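Local structure of signal transduction protein TRAP (Staphylococcus aureus, 4AE5) at residues S32-I37 with F158-Y163. The protein probably acts as a signal transduction protein whose phosphorylation activates the agr system and RNAIII synthesis, raising expression of toxins and biofilm genes in staphylococci. Residues are numbered along the deposited sequence; the frame is centred on the assembly and turned at random.
With FMT (formic acid), chain E.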
ATOM      1  N   SER A  32     -11.425   7.812   3.311  1.00 23.24           N
ATOM      2  CA  SER A  32     -12.277   8.857   3.908  1.00 25.06           C
ATOM      3  C   SER A  32     -12.297  10.077   3.051  1.00 25.54           C
ATOM      4  O   SER A  32     -13.229  10.905   3.147  1.00 26.78           O
ATOM      5  CB  SER A  32     -11.782   9.216   5.323  1.00 26.05           C
ATOM      6  OG  SER A  32     -10.441   9.641   5.267  1.00 24.94           O
ATOM      7  N   ASP A  33     -11.314  10.194   2.160  1.00 24.69           N
ATOM      8  CA  ASP A  33     -11.178  11.397   1.307  1.00 26.03           C
ATOM      9  C   ASP A  33     -11.366  11.184  -0.192  1.00 25.03           C
ATOM     10  O   ASP A  33     -11.363  12.153  -0.941  1.00 26.29           O
ATOM     11  CB  ASP A  33      -9.793  12.086   1.528  1.00 26.50           C
ATOM     12  CG  ASP A  33      -8.590  11.189   1.087  1.00 25.99           C
ATOM     13  OD1 ASP A  33      -8.499  10.016   1.459  1.00 25.68           O
ATOM     14  OD2 ASP A  33      -7.689  11.700   0.416  1.00 26.68           O
ATOM     15  N   THR A  34     -11.557   9.936  -0.616  1.00 23.68           N
ATOM     16  CA  THR A  34     -11.665   9.600  -2.029  1.00 23.53           C
ATOM     17  C   THR A  34     -11.957   8.105  -2.198  1.00 21.25           C
ATOM     18  O   THR A  34     -11.660   7.309  -1.305  1.00 19.59           O
ATOM     19  CB  THR A  34     -10.289   9.919  -2.726  1.00 23.90           C
ATOM     20  OG1 THR A  34     -10.367   9.594  -4.124  1.00 24.95           O
ATOM     21  CG2 THR A  34      -9.124   9.146  -2.099  1.00 21.58           C
ATOM     22  N   SER A  35     -12.459   7.685  -3.345  1.00 20.79           N
ATOM     23  CA  SER A  35     -12.404   6.247  -3.672  1.00 20.89           C
ATOM     24  C   SER A  35     -11.009   5.899  -4.253  1.00 19.09           C
ATOM     25  O   SER A  35     -10.368   6.760  -4.846  1.00 19.40           O
ATOM     26  CB  SER A  35     -13.519   5.913  -4.679  1.00 21.59           C
ATOM     27  OG  SER A  35     -13.482   4.509  -4.944  1.00 24.11           O
ATOM     28  N   VAL A  36     -10.573   4.642  -4.151  1.00 17.41           N
ATOM     29  CA  VAL A  36      -9.245   4.247  -4.591  1.00 17.52           C
ATOM     30  C   VAL A  36      -9.374   2.916  -5.394  1.00 18.56           C
ATOM     31  O   VAL A  36     -10.120   2.003  -4.991  1.00 18.06           O
ATOM     32  CB  VAL A  36      -8.358   3.985  -3.310  1.00 18.35           C
ATOM     33  CG1 VAL A  36      -6.991   3.455  -3.692  1.00 19.27           C
ATOM     34  CG2 VAL A  36      -8.196   5.245  -2.494  1.00 17.77           C
ATOM     35  N   ILE A  37      -8.636   2.786  -6.507  1.00 19.22           N
ATOM     36  CA  ILE A  37      -8.552   1.500  -7.187  1.00 18.32           C
ATOM     37  C   ILE A  37      -7.066   1.142  -7.539  1.00 18.35           C
ATOM     38  O   ILE A  37      -6.254   2.056  -7.869  1.00 19.15           O
ATOM     39  CB  ILE A  37      -9.518   1.461  -8.403  1.00 19.26           C
ATOM     40  CG1 ILE A  37      -9.797   0.008  -8.869  1.00 19.01           C
ATOM     41  CG2 ILE A  37      -8.940   2.265  -9.565  1.00 18.82           C
ATOM     42  CD1 ILE A  37     -10.977  -0.077  -9.819  1.00 19.49           C
ATOM     43  N   PHE A 158       1.928  10.037   6.171  1.00 18.88           N
ATOM     44  CA  PHE A 158       0.561   9.803   6.638  1.00 21.52           C
ATOM     45  C   PHE A 158       0.035   8.457   6.171  1.00 20.43           C
ATOM     46  O   PHE A 158       0.653   7.793   5.295  1.00 20.93           O
ATOM     47  CB  PHE A 158      -0.391  10.951   6.151  1.00 23.44           C
ATOM     48  CG  PHE A 158      -0.966  10.722   4.783  1.00 26.87           C
ATOM     49  CD1 PHE A 158      -0.191  10.922   3.652  1.00 26.38           C
ATOM     50  CD2 PHE A 158      -2.308  10.348   4.627  1.00 27.35           C
ATOM     51  CE1 PHE A 158      -0.719  10.686   2.398  1.00 26.32           C
ATOM     52  CE2 PHE A 158      -2.842  10.136   3.381  1.00 27.08           C
ATOM     53  CZ  PHE A 158      -2.041  10.300   2.265  1.00 28.31           C
ATOM     54  N   GLU A 159      -1.103   8.085   6.749  1.00 20.82           N
ATOM     55  CA  GLU A 159      -1.828   6.834   6.490  1.00 19.35           C
ATOM     56  C   GLU A 159      -3.140   7.153   5.759  1.00 21.02           C
ATOM     57  O   GLU A 159      -3.880   8.070   6.166  1.00 22.81           O
ATOM     58  CB  GLU A 159      -2.167   6.178   7.837  1.00 20.14           C
ATOM     59  CG  GLU A 159      -0.932   5.557   8.492  1.00 21.50           C
ATOM     60  CD  GLU A 159      -1.277   4.730   9.712  1.00 22.22           C
ATOM     61  OE1 GLU A 159      -2.354   4.951  10.273  1.00 23.17           O
ATOM     62  OE2 GLU A 159      -0.463   3.857  10.130  1.00 21.74           O
ATOM     63  N   ARG A 160      -3.405   6.460   4.669  1.00 18.94           N
ATOM     64  CA  ARG A 160      -4.752   6.456   4.103  1.00 19.63           C
ATOM     65  C   ARG A 160      -5.410   5.129   4.345  1.00 17.31           C
ATOM     66  O   ARG A 160      -4.984   4.070   3.780  1.00 16.72           O
ATOM     67  CB  ARG A 160      -4.701   6.703   2.580  1.00 20.03           C
ATOM     68  CG  ARG A 160      -6.139   6.744   1.986  1.00 19.15           C
ATOM     69  CD  ARG A 160      -6.221   7.301   0.550  1.00 21.79           C
ATOM     70  NE  ARG A 160      -6.077   8.782   0.432  1.00 20.87           N
ATOM     71  CZ  ARG A 160      -5.030   9.354  -0.162  1.00 22.00           C
ATOM     72  NH1 ARG A 160      -4.059   8.575  -0.733  1.00 21.00           N
ATOM     73  NH2 ARG A 160      -4.952  10.681  -0.251  1.00 23.56           N
ATOM     74  N   TYR A 161      -6.487   5.120   5.120  1.00 17.26           N
ATOM     75  CA  TYR A 161      -7.218   3.827   5.336  1.00 15.87           C
ATOM     76  C   TYR A 161      -8.147   3.503   4.142  1.00 17.93           C
ATOM     77  O   TYR A 161      -8.808   4.395   3.624  1.00 17.58           O
ATOM     78  CB  TYR A 161      -8.075   3.872   6.600  1.00 18.89           C
ATOM     79  CG  TYR A 161      -7.352   3.793   7.924  1.00 19.13           C
ATOM     80  CD1 TYR A 161      -5.956   3.764   8.016  1.00 20.22           C
ATOM     81  CD2 TYR A 161      -8.104   3.757   9.126  1.00 21.54           C
ATOM     82  CE1 TYR A 161      -5.311   3.653   9.267  1.00 19.92           C
ATOM     83  CE2 TYR A 161      -7.484   3.694  10.368  1.00 20.39           C
ATOM     84  CZ  TYR A 161      -6.104   3.628  10.444  1.00 20.49           C
ATOM     85  OH  TYR A 161      -5.510   3.548  11.690  1.00 20.28           O
ATOM     86  N   LEU A 162      -8.164   2.240   3.711  1.00 17.08           N
ATOM     87  CA  LEU A 162      -8.945   1.702   2.568  1.00 17.69           C
ATOM     88  C   LEU A 162      -9.908   0.639   3.088  1.00 19.02           C
ATOM     89  O   LEU A 162      -9.491  -0.448   3.563  1.00 18.01           O
ATOM     90  CB  LEU A 162      -8.030   1.076   1.486  1.00 18.98           C
ATOM     91  CG  LEU A 162      -6.828   1.849   0.970  1.00 18.30           C
ATOM     92  CD1 LEU A 162      -6.174   1.139  -0.257  1.00 21.51           C
ATOM     93  CD2 LEU A 162      -7.100   3.253   0.490  1.00 19.65           C
ATOM     94  N   TYR A 163     -11.202   0.965   3.076  1.00 20.11           N
ATOM     95  CA  TYR A 163     -12.258   0.024   3.507  1.00 20.50           C
ATOM     96  C   TYR A 163     -12.915  -0.729   2.327  1.00 22.15           C
ATOM     97  O   TYR A 163     -13.071  -0.165   1.244  1.00 22.94           O
ATOM     98  CB  TYR A 163     -13.383   0.746   4.318  1.00 23.35           C
ATOM     99  CG  TYR A 163     -12.909   1.480   5.547  1.00 23.48           C
ATOM    100  CD1 TYR A 163     -12.355   2.722   5.428  1.00 22.85           C
ATOM    101  CD2 TYR A 163     -12.997   0.917   6.817  1.00 26.68           C
ATOM    102  CE1 TYR A 163     -11.870   3.414   6.516  1.00 24.52           C
ATOM    103  CE2 TYR A 163     -12.528   1.614   7.923  1.00 25.73           C
ATOM    104  CZ  TYR A 163     -11.941   2.864   7.741  1.00 25.40           C
ATOM    105  OH  TYR A 163     -11.523   3.638   8.832  1.00 28.93           O
TER
HETATM  106  C   FMT E1000      -3.537   4.529  -1.412  1.00 36.30           C
HETATM  107  O1  FMT E1000      -2.654   4.015  -2.138  1.00 39.57           O
HETATM  108  O2  FMT E1000      -3.688   5.872  -1.451  1.00 33.86           O
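In Arg-160, CG stands anti to the backbone N and chi2 stays extended, but a bend at chi3 brings the guanidinium up to the loop residues 32-34. There Asp-33 holds its CG in the crowded position between backbone N and carbonyl carbon (chi1 64°), which presents the carboxylate to that group. The result is a side-on, bidentate salt bridge: Arg-160 NE lies 2.9 Å from Asp-33 OD1, with an N-H...O angle of 162°, and Arg-160 NH2 lies 3.0 Å from Asp-33 OD2. Both oxygens use their syn lone pairs. The carboxylate and guanidinium planes are 15° apart; two bonds to two separate oxygens in nearly one plane restrain the rotation of both groups. Phe-158 CZ lies 3.6 Å above the guanidinium plane, over one face and offset toward its rim, while Thr-34 CG2 approaches Arg-160 NE obliquely at 4.0 Å. The remaining terminal nitrogen, Arg-160 NH1, donates to O2 of a bound formic acid molecule at 2.8 Å; Tyr-8, Lys-115 and Tyr-117 are also hydrogen-bonded to this probable crystallisation component.

The buried part of the contact is apolar: Val-36 CG2 meets Leu-162 CD2 at 3.8 Å, the side chains crossing at about a right angle.

Strands 35-41 and 158-164 are not neighbours in the closed antiparallel barrel of this ABM-domain protein; strand 27-30 runs between them, so side chains make the link. Tyr-8 of strand 3-9 touches Thr-34, Val-36 and Arg-160. With every guanidinium nitrogen engaged and both Asp-33 oxygens gripped at its edge, Arg-160 is probably held firmly as a cation, and Asp-33 is likely to stay ionised.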